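Long-range contact in hemolysin-related protein (Vibrio cholerae serotype O1, PDB 5V6F), which binds mannotriose through its second beta-prism lectin domain and probably targets mammalian glycans: residues Y111-N123 with G128-Y138. Numbering follows the deposited sequence.
Sequences YTVPQGKRIKQIN and GWLVEGFQFVY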
loop_
_atom_site.group_PDB
_atom_site.type_symbol
_atom_site.label_atom_id
_atom_site.label_comp_id
_atom_site.label_asym_id
_atom_site.label_seq_id
_atom_site.Cartn_x
_atom_site.Cartn_y
_atom_site.Cartn_z
ATOM N N TYR A 111 1.788 -1.214 -12.212
ATOM C CA TYR A 111 0.411 -1.191 -12.679
ATOM C C TYR A 111 -0.035 0.247 -12.881
ATOM O O TYR A 111 0.220 1.107 -12.034
ATOM C CB TYR A 111 -0.514 -1.895 -11.682
ATOM C CG TYR A 111 -1.977 -1.797 -12.034
ATOM C CD1 TYR A 111 -2.550 -2.680 -12.936
ATOM C CD2 TYR A 111 -2.787 -0.825 -11.459
ATOM C CE1 TYR A 111 -3.889 -2.599 -13.262
ATOM C CE2 TYR A 111 -4.125 -0.737 -11.774
ATOM C CZ TYR A 111 -4.672 -1.628 -12.679
ATOM O OH TYR A 111 -6.005 -1.549 -13.006
ATOM N N THR A 112 -0.704 0.494 -14.004
ATOM C CA THR A 112 -1.198 1.815 -14.367
ATOM C C THR A 112 -2.714 1.836 -14.243
ATOM O O THR A 112 -3.401 0.969 -14.793
ATOM C CB THR A 112 -0.764 2.183 -15.789
ATOM O OG1 THR A 112 0.665 2.269 -15.838
ATOM C CG2 THR A 112 -1.363 3.516 -16.230
ATOM N N VAL A 113 -3.229 2.813 -13.505
ATOM C CA VAL A 113 -4.669 2.966 -13.333
ATOM C C VAL A 113 -5.257 3.406 -14.668
ATOM O O VAL A 113 -4.854 4.450 -15.199
ATOM C CB VAL A 113 -4.994 3.972 -12.218
ATOM C CG1 VAL A 113 -6.501 4.039 -11.981
ATOM C CG2 VAL A 113 -4.273 3.597 -10.930
ATOM N N PRO A 114 -6.191 2.654 -15.255
ATOM C CA PRO A 114 -6.723 3.049 -16.565
ATOM C C PRO A 114 -7.413 4.402 -16.511
ATOM O O PRO A 114 -8.048 4.767 -15.517
ATOM C CB PRO A 114 -7.717 1.929 -16.902
ATOM C CG PRO A 114 -7.311 0.782 -16.060
ATOM C CD PRO A 114 -6.761 1.373 -14.802
ATOM N N GLN A 115 -7.281 5.150 -17.603
ATOM C CA GLN A 115 -7.974 6.422 -17.722
ATOM C C GLN A 115 -9.471 6.213 -17.545
ATOM O O GLN A 115 -10.057 5.303 -18.134
ATOM C CB GLN A 115 -7.684 7.057 -19.083
ATOM N N GLY A 116 -10.082 7.048 -16.713
ATOM C CA GLY A 116 -11.516 7.006 -16.523
ATOM C C GLY A 116 -12.013 5.983 -15.525
ATOM O O GLY A 116 -13.229 5.799 -15.413
ATOM N N LYS A 117 -11.123 5.311 -14.802
ATOM C CA LYS A 117 -11.505 4.345 -13.779
ATOM C C LYS A 117 -11.245 4.953 -12.408
ATOM O O LYS A 117 -10.095 5.254 -12.072
ATOM C CB LYS A 117 -10.725 3.039 -13.930
ATOM C CG LYS A 117 -11.041 2.260 -15.190
ATOM C CD LYS A 117 -12.343 1.494 -15.046
ATOM C CE LYS A 117 -12.766 0.861 -16.361
ATOM N NZ LYS A 117 -14.148 0.311 -16.286
ATOM N N ARG A 118 -12.301 5.133 -11.623
ATOM C CA ARG A 118 -12.147 5.585 -10.246
ATOM C C ARG A 118 -11.933 4.389 -9.327
ATOM O O ARG A 118 -12.705 3.425 -9.348
ATOM C CB ARG A 118 -13.356 6.391 -9.769
ATOM C CG ARG A 118 -13.261 6.727 -8.280
ATOM C CD ARG A 118 -14.261 7.765 -7.793
ATOM N NE ARG A 118 -14.038 8.067 -6.379
ATOM C CZ ARG A 118 -14.486 7.334 -5.358
ATOM N NH1 ARG A 118 -15.210 6.244 -5.568
ATOM N NH2 ARG A 118 -14.205 7.689 -4.110
ATOM N N ILE A 119 -10.889 4.468 -8.507
ATOM C CA ILE A 119 -10.652 3.476 -7.465
ATOM C C ILE A 119 -11.711 3.682 -6.386
ATOM O O ILE A 119 -11.735 4.724 -5.724
ATOM C CB ILE A 119 -9.239 3.601 -6.889
ATOM C CG1 ILE A 119 -8.185 3.443 -7.989
ATOM C CG2 ILE A 119 -9.023 2.563 -5.798
ATOM C CD1 ILE A 119 -6.800 3.914 -7.574
ATOM N N LYS A 120 -12.593 2.698 -6.202
ATOM C CA LYS A 120 -13.669 2.830 -5.229
ATOM C C LYS A 120 -13.376 2.122 -3.916
ATOM O O LYS A 120 -14.012 2.437 -2.904
ATOM C CB LYS A 120 -14.986 2.298 -5.810
ATOM C CG LYS A 120 -15.098 0.781 -5.893
ATOM C CD LYS A 120 -16.368 0.372 -6.626
ATOM C CE LYS A 120 -16.584 -1.136 -6.597
ATOM N NZ LYS A 120 -17.661 -1.563 -7.536
ATOM N N GLN A 121 -12.416 1.203 -3.901
ATOM C CA GLN A 121 -12.144 0.403 -2.720
ATOM C C GLN A 121 -10.715 -0.106 -2.807
ATOM O O GLN A 121 -10.197 -0.356 -3.899
ATOM C CB GLN A 121 -13.150 -0.752 -2.609
ATOM C CG GLN A 121 -12.935 -1.714 -1.451
ATOM C CD GLN A 121 -14.047 -2.740 -1.349
ATOM O OE1 GLN A 121 -15.203 -2.398 -1.093
ATOM N NE2 GLN A 121 -13.706 -4.006 -1.558
ATOM N N ILE A 122 -10.076 -0.222 -1.648
ATOM C CA ILE A 122 -8.767 -0.845 -1.523
ATOM C C ILE A 122 -8.943 -2.071 -0.646
ATOM O O ILE A 122 -9.419 -1.965 0.493
ATOM C CB ILE A 122 -7.717 0.103 -0.923
ATOM C CG1 ILE A 122 -7.698 1.443 -1.667
ATOM C CG2 ILE A 122 -6.333 -0.558 -0.963
ATOM C CD1 ILE A 122 -6.762 2.480 -1.052
ATOM N N ASN A 123 -8.589 -3.233 -1.178
ATOM C CA ASN A 123 -8.486 -4.432 -0.368
ATOM C C ASN A 123 -7.071 -4.502 0.180
ATOM O O ASN A 123 -6.109 -4.214 -0.533
ATOM C CB ASN A 123 -8.816 -5.680 -1.187
ATOM C CG ASN A 123 -10.233 -5.660 -1.731
ATOM O OD1 ASN A 123 -11.151 -5.167 -1.079
ATOM N ND2 ASN A 123 -10.414 -6.194 -2.931
ATOM N N GLY A 128 -1.435 -8.548 11.002
ATOM C CA GLY A 128 -1.342 -7.843 12.266
ATOM C C GLY A 128 -0.021 -7.153 12.524
ATOM O O GLY A 128 0.134 -6.542 13.588
ATOM N N TRP A 129 0.937 -7.233 11.601
ATOM C CA TRP A 129 2.220 -6.552 11.748
ATOM C C TRP A 129 2.484 -5.599 10.591
ATOM O O TRP A 129 2.685 -4.402 10.819
ATOM C CB TRP A 129 3.350 -7.583 11.867
ATOM C CG TRP A 129 4.729 -6.982 11.980
ATOM C CD1 TRP A 129 5.059 -5.759 12.496
ATOM C CD2 TRP A 129 5.958 -7.587 11.566
ATOM N NE1 TRP A 129 6.419 -5.567 12.427
ATOM C CE2 TRP A 129 6.994 -6.676 11.861
ATOM C CE3 TRP A 129 6.285 -8.809 10.973
ATOM C CZ2 TRP A 129 8.330 -6.950 11.580
ATOM C CZ3 TRP A 129 7.609 -9.079 10.696
ATOM C CH2 TRP A 129 8.615 -8.154 10.998
ATOM N N LEU A 130 2.499 -6.095 9.356
ATOM C CA LEU A 130 2.744 -5.286 8.174
ATOM C C LEU A 130 1.664 -5.584 7.143
ATOM O O LEU A 130 0.786 -6.427 7.352
ATOM C CB LEU A 130 4.139 -5.561 7.601
ATOM C CG LEU A 130 5.296 -5.316 8.571
ATOM C CD1 LEU A 130 6.577 -5.899 8.024
ATOM C CD2 LEU A 130 5.460 -3.830 8.846
ATOM N N VAL A 131 1.730 -4.877 6.022
ATOM C CA VAL A 131 0.829 -5.115 4.904
ATOM C C VAL A 131 1.460 -6.166 4.004
ATOM O O VAL A 131 2.557 -5.966 3.475
ATOM C CB VAL A 131 0.550 -3.821 4.130
ATOM C CG1 VAL A 131 -0.236 -4.113 2.852
ATOM C CG2 VAL A 131 -0.207 -2.839 5.011
ATOM N N GLU A 132 0.768 -7.291 3.832
ATOM C CA GLU A 132 1.233 -8.301 2.895
ATOM C C GLU A 132 0.792 -8.023 1.465
ATOM O O GLU A 132 1.522 -8.359 0.528
ATOM C CB GLU A 132 0.747 -9.684 3.324
ATOM C CG GLU A 132 1.564 -10.278 4.464
ATOM C CD GLU A 132 1.252 -9.646 5.806
ATOM O OE1 GLU A 132 0.070 -9.664 6.211
ATOM O OE2 GLU A 132 2.185 -9.133 6.460
ATOM N N GLY A 133 -0.374 -7.407 1.269
ATOM C CA GLY A 133 -0.838 -7.134 -0.079
ATOM C C GLY A 133 -1.918 -6.075 -0.095
ATOM O O GLY A 133 -2.497 -5.728 0.936
ATOM N N PHE A 134 -2.180 -5.553 -1.295
ATOM C CA PHE A 134 -3.321 -4.668 -1.495
ATOM C C PHE A 134 -3.759 -4.722 -2.951
ATOM O O PHE A 134 -3.032 -5.190 -3.831
ATOM C CB PHE A 134 -3.026 -3.220 -1.059
ATOM C CG PHE A 134 -2.206 -2.418 -2.042
ATOM C CD1 PHE A 134 -0.820 -2.455 -2.003
ATOM C CD2 PHE A 134 -2.821 -1.602 -2.979
ATOM C CE1 PHE A 134 -0.064 -1.711 -2.891
ATOM C CE2 PHE A 134 -2.068 -0.852 -3.870
ATOM C CZ PHE A 134 -0.691 -0.908 -3.827
ATOM N N GLN A 135 -4.977 -4.243 -3.185
ATOM C CA GLN A 135 -5.607 -4.322 -4.492
ATOM C C GLN A 135 -6.576 -3.162 -4.651
ATOM O O GLN A 135 -7.281 -2.801 -3.706
ATOM C CB GLN A 135 -6.345 -5.654 -4.652
ATOM C CG GLN A 135 -7.162 -5.778 -5.915
ATOM C CD GLN A 135 -7.965 -7.057 -5.946
ATOM O OE1 GLN A 135 -8.604 -7.430 -4.958
ATOM N NE2 GLN A 135 -7.928 -7.747 -7.079
ATOM N N PHE A 136 -6.605 -2.591 -5.851
ATOM C CA PHE A 136 -7.579 -1.569 -6.212
ATOM C C PHE A 136 -8.788 -2.212 -6.885
ATOM O O PHE A 136 -8.642 -3.118 -7.709
ATOM C CB PHE A 136 -6.966 -0.542 -7.168
ATOM C CG PHE A 136 -5.861 0.293 -6.574
ATOM C CD1 PHE A 136 -5.944 0.787 -5.283
ATOM C CD2 PHE A 136 -4.740 0.599 -7.328
ATOM C CE1 PHE A 136 -4.929 1.563 -4.755
ATOM C CE2 PHE A 136 -3.723 1.376 -6.806
ATOM C CZ PHE A 136 -3.818 1.857 -5.518
ATOM N N VAL A 137 -9.976 -1.716 -6.553
ATOM C CA VAL A 137 -11.234 -2.199 -7.113
ATOM C C VAL A 137 -11.952 -1.029 -7.775
ATOM O O VAL A 137 -11.959 0.084 -7.238
ATOM C CB VAL A 137 -12.132 -2.836 -6.031
ATOM C CG1 VAL A 137 -13.344 -3.495 -6.663
ATOM C CG2 VAL A 137 -11.347 -3.834 -5.182
ATOM N N TYR A 138 -12.566 -1.287 -8.928
ATOM C CA TYR A 138 -13.307 -0.269 -9.671
ATOM C C TYR A 138 -14.811 -0.537 -9.681
ATOM O O TYR A 138 -15.274 -1.628 -9.341
ATOM C CB TYR A 138 -12.811 -0.186 -11.115
ATOM C CG TYR A 138 -11.312 -0.067 -11.245
ATOM C CD1 TYR A 138 -10.628 0.975 -10.642
ATOM C CD2 TYR A 138 -10.584 -0.989 -11.983
ATOM C CE1 TYR A 138 -9.258 1.094 -10.762
ATOM C CE2 TYR A 138 -9.211 -0.879 -12.108
ATOM C CZ TYR A 138 -8.553 0.166 -11.494
ATOM O OH TYR A 138 -7.187 0.287 -11.611
ATOM O OXT TYR A 138 -15.597 0.341 -10.053
HETATM O O HOH W 1 -14.965 2.888 -10.702
#
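Tyr-138, the C-terminal residue, lays its ring into the loop that joins strand 106-112 to strand 121-126. From CB, 4.0 Å from Arg-118 O, the ring turns in toward this loop: the same carbonyl oxygen lies in the ring plane, at the edge beside CD1, CE1 meets Ile-119 CG1, and the CB of Lys-117 sits over one face, a CH-pi contact offset toward the rim. CZ then reaches Pro-114 CD, and the hydroxyl ends 2.6 Å from the OH of Tyr-111, approaching from the opposite direction in the plane of that ring. A long, flat residue with a polar tip suits the place: its ring packs against aliphatic carbons while its OH hydrogen-bonds across to strand 106-112. Ile-119 also covers Phe-136, with CD1 almost centred over one ring face, 3.8 Å from the centroid, and Ile-122 CG1 at the ring edge; branched and aromatic side chains fill this buried interior side. The backbone here is the antiparallel hairpin of strands 121-126 and 131-137, central in one of the three four-stranded sheets of the beta-prism; its turn carries Trp-129 to the bound mannose, at the end remote from Tyr-138. A classic bulge sets Lys-120 and Gln-121 both against Val-137, whose O accepts from Lys-120 N and whose N donates to Gln-121 O. On the face that holds Gln-121, Asn-123, Gln-135 and Val-137, amides meet one another, with Val-137 CG2 packed beside Asn-123 ND2. That ND2 gives Gln-135 OE1 a 3.0 Å bond, with the oxygen in the plane of the Asn-123 amide; the two amide planes are 63° apart. Asn-123 OD1 accepts from Gln-121 NE2. With CG set between its backbone N and carbonyl carbon (chi1 75°), Lys-120 turns an extended chain along the terminal carboxylate, whose negative charge suits a flexible cation; NZ makes a weak bond to Tyr-138 O, and a water joins Tyr-138 OXT to Arg-118 O.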